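Local coordinates for phenylalanyl-tRNA synthetase beta chain (Bacteroides fragilis, PDB 3IG2), which is the core domain of the beta subunit of the tetrameric enzyme that attaches phenylalanine to its tRNA at the expense of ATP, at residues A33-G38 with G69-A74; E40-K45 with R62-F67. One frame throughout, in Å; residues are numbered along the deposited sequence.

Contact 1: residues A33-G38 with G69-A74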
# COMPACT_ATOMS: atom_id res chain seq x y z
N ALA B 33 -17.74 -33.52 -17.06
CA ALA B 33 -19.20 -33.43 -17.14
C ALA B 33 -19.89 -33.68 -15.77
O ALA B 33 -20.92 -33.08 -15.45
CB ALA B 33 -19.74 -34.42 -18.22
N ALA B 34 -19.29 -34.55 -14.95
CA ALA B 34 -19.89 -34.95 -13.67
C ALA B 34 -19.93 -33.80 -12.67
O ALA B 34 -20.72 -33.84 -11.74
CB ALA B 34 -19.16 -36.17 -13.09
N TYR B 35 -19.11 -32.77 -12.87
CA TYR B 35 -19.19 -31.58 -12.06
C TYR B 35 -20.59 -30.96 -12.17
O TYR B 35 -21.06 -30.33 -11.25
CB TYR B 35 -18.18 -30.54 -12.51
CG TYR B 35 -16.71 -30.77 -12.18
CD1 TYR B 35 -16.31 -31.63 -11.15
CD2 TYR B 35 -15.73 -30.07 -12.89
CE1 TYR B 35 -14.96 -31.78 -10.84
CE2 TYR B 35 -14.38 -30.20 -12.58
CZ TYR B 35 -14.01 -31.06 -11.56
OH TYR B 35 -12.70 -31.20 -11.27
N TYR B 36 -21.24 -31.14 -13.31
CA TYR B 36 -22.51 -30.49 -13.57
C TYR B 36 -23.74 -31.32 -13.14
O TYR B 36 -24.88 -30.87 -13.27
CB TYR B 36 -22.57 -30.10 -15.06
CG TYR B 36 -21.48 -29.12 -15.44
CD1 TYR B 36 -21.71 -27.73 -15.39
CD2 TYR B 36 -20.20 -29.56 -15.82
CE1 TYR B 36 -20.70 -26.82 -15.72
CE2 TYR B 36 -19.20 -28.66 -16.15
CZ TYR B 36 -19.46 -27.29 -16.09
OH TYR B 36 -18.46 -26.40 -16.43
N ASP B 37 -23.51 -32.52 -12.61
CA ASP B 37 -24.59 -33.42 -12.21
C ASP B 37 -25.59 -32.78 -11.28
O ASP B 37 -25.23 -32.26 -10.22
CB ASP B 37 -24.01 -34.67 -11.56
CG ASP B 37 -23.48 -35.66 -12.58
OD1 ASP B 37 -22.60 -36.49 -12.22
OD2 ASP B 37 -23.96 -35.62 -13.74
N GLY B 38 -26.85 -32.80 -11.69
CA GLY B 38 -27.94 -32.31 -10.86
C GLY B 38 -27.94 -30.81 -10.61
O GLY B 38 -28.72 -30.32 -9.80
N GLY B 69 -11.40 -22.76 -11.09
CA GLY B 69 -10.89 -21.93 -9.99
C GLY B 69 -10.88 -22.68 -8.66
O GLY B 69 -9.98 -22.49 -7.85
N LEU B 70 -11.88 -23.54 -8.42
CA LEU B 70 -11.90 -24.32 -7.18
C LEU B 70 -10.78 -25.35 -7.19
O LEU B 70 -10.16 -25.55 -6.17
CB LEU B 70 -13.24 -25.00 -6.94
CG LEU B 70 -14.47 -24.12 -6.69
CD1 LEU B 70 -15.69 -24.99 -6.51
CD2 LEU B 70 -14.30 -23.17 -5.50
N GLU B 71 -10.51 -25.96 -8.34
CA GLU B 71 -9.34 -26.83 -8.51
C GLU B 71 -8.02 -26.08 -8.21
O GLU B 71 -7.16 -26.60 -7.49
CB GLU B 71 -9.27 -27.41 -9.91
CG GLU B 71 -10.37 -28.40 -10.27
CD GLU B 71 -10.44 -28.66 -11.78
OE1 GLU B 71 -9.73 -27.97 -12.53
OE2 GLU B 71 -11.18 -29.56 -12.23
N SER B 72 -7.90 -24.86 -8.75
CA SER B 72 -6.72 -24.02 -8.54
C SER B 72 -6.53 -23.68 -7.07
O SER B 72 -5.41 -23.69 -6.58
CB SER B 72 -6.81 -22.72 -9.35
OG SER B 72 -6.83 -22.96 -10.75
N ILE B 73 -7.62 -23.36 -6.37
CA ILE B 73 -7.55 -23.04 -4.93
C ILE B 73 -7.06 -24.26 -4.16
O ILE B 73 -6.14 -24.16 -3.33
CB ILE B 73 -8.90 -22.52 -4.36
CG1 ILE B 73 -9.12 -21.05 -4.76
CG2 ILE B 73 -8.90 -22.62 -2.84
CD1 ILE B 73 -10.57 -20.61 -4.69
N ALA B 74 -7.66 -25.41 -4.47
CA ALA B 74 -7.22 -26.70 -3.95
C ALA B 74 -5.72 -26.96 -4.15
O ALA B 74 -5.03 -27.33 -3.19
CB ALA B 74 -8.05 -27.84 -4.54
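Tyr35 and Glu71 join these two segments through a single polar touch at the ends of their side chains. The backbones stay well apart, the nearest CA atoms, those of Tyr35 and Leu70, being 11.4 Å from each other, and the gap is spanned by the long side chains. On Glu71, CB points toward 33-38 but is still 5.3 Å from Tyr35 OH. CG lies anti to the carbonyl carbon (chi1 -67°), and the chain then runs extended, bringing CG to 3.8 Å and CD to 3.4 Å from Tyr35 OH. At the tip, OE2 makes the contact: it accepts a hydrogen bond from Tyr35 OH, modelled at 2.4 Å, a value so short that its exact length is doubtful. OE2 arrives at the edge of the phenol, in the ring plane and on the CE2 side, where CE2 is 3.3 Å from it. The carboxylate plane is turned 60° from that of the ring, so the two groups meet through one oxygen rather than by stacking. Only 77 Å² is buried between the segments, a surface contact made through one hydrogen bond. Tyr35 projects from the 3-10 turn 33-36, just after strand 30-31, while Glu71 stands on helix 66-75. The tyrosine ring is also packed against Phe67 of that helix and Phe196, whereas Ile73 of the helix rests on Trp118 and Thr120 of strand 109-121, part of the large mixed sheet of this core domain.

Contact 2: residues E40-K45 with R62-F67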
# COMPACT_ATOMS: atom_id res chain seq x y z
N GLU B 40 -28.70 -26.89 -11.38
CA GLU B 40 -29.76 -26.13 -12.03
C GLU B 40 -29.20 -24.87 -12.67
O GLU B 40 -29.73 -24.40 -13.67
CB GLU B 40 -30.88 -25.78 -11.04
N SER B 41 -28.13 -24.32 -12.11
CA SER B 41 -27.60 -23.06 -12.63
C SER B 41 -26.88 -23.28 -13.96
O SER B 41 -27.02 -22.48 -14.89
CB SER B 41 -26.70 -22.38 -11.60
OG SER B 41 -25.71 -23.28 -11.14
N TYR B 42 -26.13 -24.37 -14.06
CA TYR B 42 -25.49 -24.79 -15.33
C TYR B 42 -25.81 -26.25 -15.58
O TYR B 42 -24.99 -27.12 -15.28
CB TYR B 42 -23.96 -24.57 -15.33
CG TYR B 42 -23.63 -23.12 -15.09
CD1 TYR B 42 -23.60 -22.20 -16.14
CD2 TYR B 42 -23.41 -22.66 -13.79
CE1 TYR B 42 -23.36 -20.85 -15.89
CE2 TYR B 42 -23.17 -21.35 -13.54
CZ TYR B 42 -23.15 -20.44 -14.58
OH TYR B 42 -22.91 -19.14 -14.25
N PRO B 43 -27.00 -26.52 -16.15
CA PRO B 43 -27.48 -27.90 -16.24
C PRO B 43 -26.63 -28.79 -17.12
O PRO B 43 -26.04 -28.36 -18.12
CB PRO B 43 -28.88 -27.76 -16.85
CG PRO B 43 -29.22 -26.31 -16.70
CD PRO B 43 -27.97 -25.57 -16.74
N SER B 44 -26.56 -30.04 -16.71
CA SER B 44 -25.87 -31.06 -17.45
C SER B 44 -26.37 -31.13 -18.91
O SER B 44 -25.58 -31.33 -19.84
CB SER B 44 -26.03 -32.36 -16.67
OG SER B 44 -26.03 -33.47 -17.50
N LYS B 45 -27.67 -30.91 -19.13
CA LYS B 45 -28.21 -31.01 -20.48
C LYS B 45 -27.73 -29.90 -21.41
O LYS B 45 -27.86 -30.04 -22.61
CB LYS B 45 -29.74 -31.07 -20.48
CG LYS B 45 -30.46 -29.83 -19.97
CD LYS B 45 -32.00 -29.99 -20.16
CE LYS B 45 -32.79 -28.93 -19.41
NZ LYS B 45 -32.07 -27.60 -19.42
N ARG B 62 -16.16 -26.50 -20.83
CA ARG B 62 -16.73 -25.91 -19.61
C ARG B 62 -17.93 -25.00 -19.90
O ARG B 62 -17.97 -24.27 -20.89
CB ARG B 62 -15.67 -25.15 -18.82
CG ARG B 62 -15.04 -24.00 -19.61
CD ARG B 62 -13.96 -23.25 -18.76
NE ARG B 62 -13.35 -22.21 -19.58
CZ ARG B 62 -12.14 -21.68 -19.38
NH1 ARG B 62 -11.37 -22.10 -18.38
NH2 ARG B 62 -11.71 -20.74 -20.21
N GLN B 63 -18.90 -25.06 -18.99
CA GLN B 63 -20.06 -24.18 -19.04
C GLN B 63 -19.85 -22.98 -18.13
O GLN B 63 -20.45 -21.94 -18.33
CB GLN B 63 -21.30 -24.94 -18.58
CG GLN B 63 -22.52 -24.61 -19.37
CD GLN B 63 -23.77 -25.39 -18.91
OE1 GLN B 63 -23.73 -26.60 -18.62
NE2 GLN B 63 -24.88 -24.68 -18.89
N THR B 64 -19.02 -23.17 -17.09
CA THR B 64 -18.73 -22.12 -16.12
C THR B 64 -17.24 -22.12 -15.84
O THR B 64 -16.59 -23.19 -15.88
CB THR B 64 -19.53 -22.31 -14.78
OG1 THR B 64 -19.18 -21.28 -13.84
CG2 THR B 64 -19.27 -23.68 -14.13
N LEU B 65 -16.71 -20.95 -15.50
CA LEU B 65 -15.35 -20.87 -14.96
C LEU B 65 -15.18 -21.42 -13.55
O LEU B 65 -14.05 -21.74 -13.12
CB LEU B 65 -14.87 -19.42 -14.95
CG LEU B 65 -14.73 -18.74 -16.33
CD1 LEU B 65 -14.12 -17.40 -16.13
CD2 LEU B 65 -13.90 -19.58 -17.24
N LEU B 66 -16.26 -21.50 -12.80
CA LEU B 66 -16.14 -21.74 -11.36
C LEU B 66 -15.21 -22.89 -11.00
O LEU B 66 -14.28 -22.73 -10.17
CB LEU B 66 -17.52 -22.05 -10.78
CG LEU B 66 -17.55 -22.53 -9.34
CD1 LEU B 66 -17.08 -21.42 -8.41
CD2 LEU B 66 -18.97 -22.92 -9.00
N PHE B 67 -15.47 -24.06 -11.58
CA PHE B 67 -14.83 -25.29 -11.11
C PHE B 67 -13.31 -25.30 -11.28
O PHE B 67 -12.59 -25.75 -10.39
CB PHE B 67 -15.46 -26.51 -11.77
CG PHE B 67 -16.94 -26.61 -11.53
CD1 PHE B 67 -17.45 -26.63 -10.24
CD2 PHE B 67 -17.82 -26.70 -12.60
CE1 PHE B 67 -18.82 -26.74 -10.03
CE2 PHE B 67 -19.19 -26.82 -12.39
CZ PHE B 67 -19.69 -26.83 -11.12
O HOH W 1 -20.15 -18.85 -13.10
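The backbones come nearest at Tyr42 and Gln63, whose CA atoms are 6.6 Å apart, where the loop 40-45 passes the turn leading into helix 66-75. Tyr42 and Gln63 carry nearly equal shares of the contact. With CG anti to its carbonyl carbon (chi1 -59°), the Tyr42 ring crosses the Thr64 side chain at about a right angle and offers it one face: Thr64 CB sits 3.9 Å from the ring centroid and almost on the normal, a CH-pi contact. Gln63, one residue earlier, reaches out extended beyond CG to the edge of the ring, and its CD packs 3.7 Å from Tyr42 CB, the amide standing nearly perpendicular to the phenol. The end of this amide lies close to Pro43 O, with modelled OE1 2.9 Å away. Its two ends are probably exchanged in the model, and a hydrogen bond there is possible but not established. Thr64 OG1 accepts from Leu66 N at 3.1 Å in a nearly straight bond (172°) that caps the turn into the helix. It also shares a water with Tyr42, 2.7 Å from Thr64 OG1 and 3.0 Å from Tyr42 OH. Tyr42 also touches Asp206 and Thr64 touches Tyr204, both on strand 200-207 of the mixed sheet of the core domain. The direct contact is thus largely apolar, and its clear polar link between the segments runs through the shared water.

How the contacts relate
Contacts 1 and 2 lie about 9 Å apart, centre to centre, on the same side of the chain's centre, and both join parts of the connection between strands 30-31 and 48-49 to helix 66-75 or to the turn before it. Tyr36, beside the tyrosine of contact 1, joins them: its OH is 2.9 Å from Gln63 N, a probable hydrogen bond, and its CD1 packs 3.3 Å from Tyr42 O. Its ring also meets Phe67 edge-to-face. Contact 1 is a sparse outer link, contact 2 a partly buried one. Neither contact involves a ligand or metal among its own atoms; in bacterial PheRS the aminoacylation site belongs to the alpha subunit.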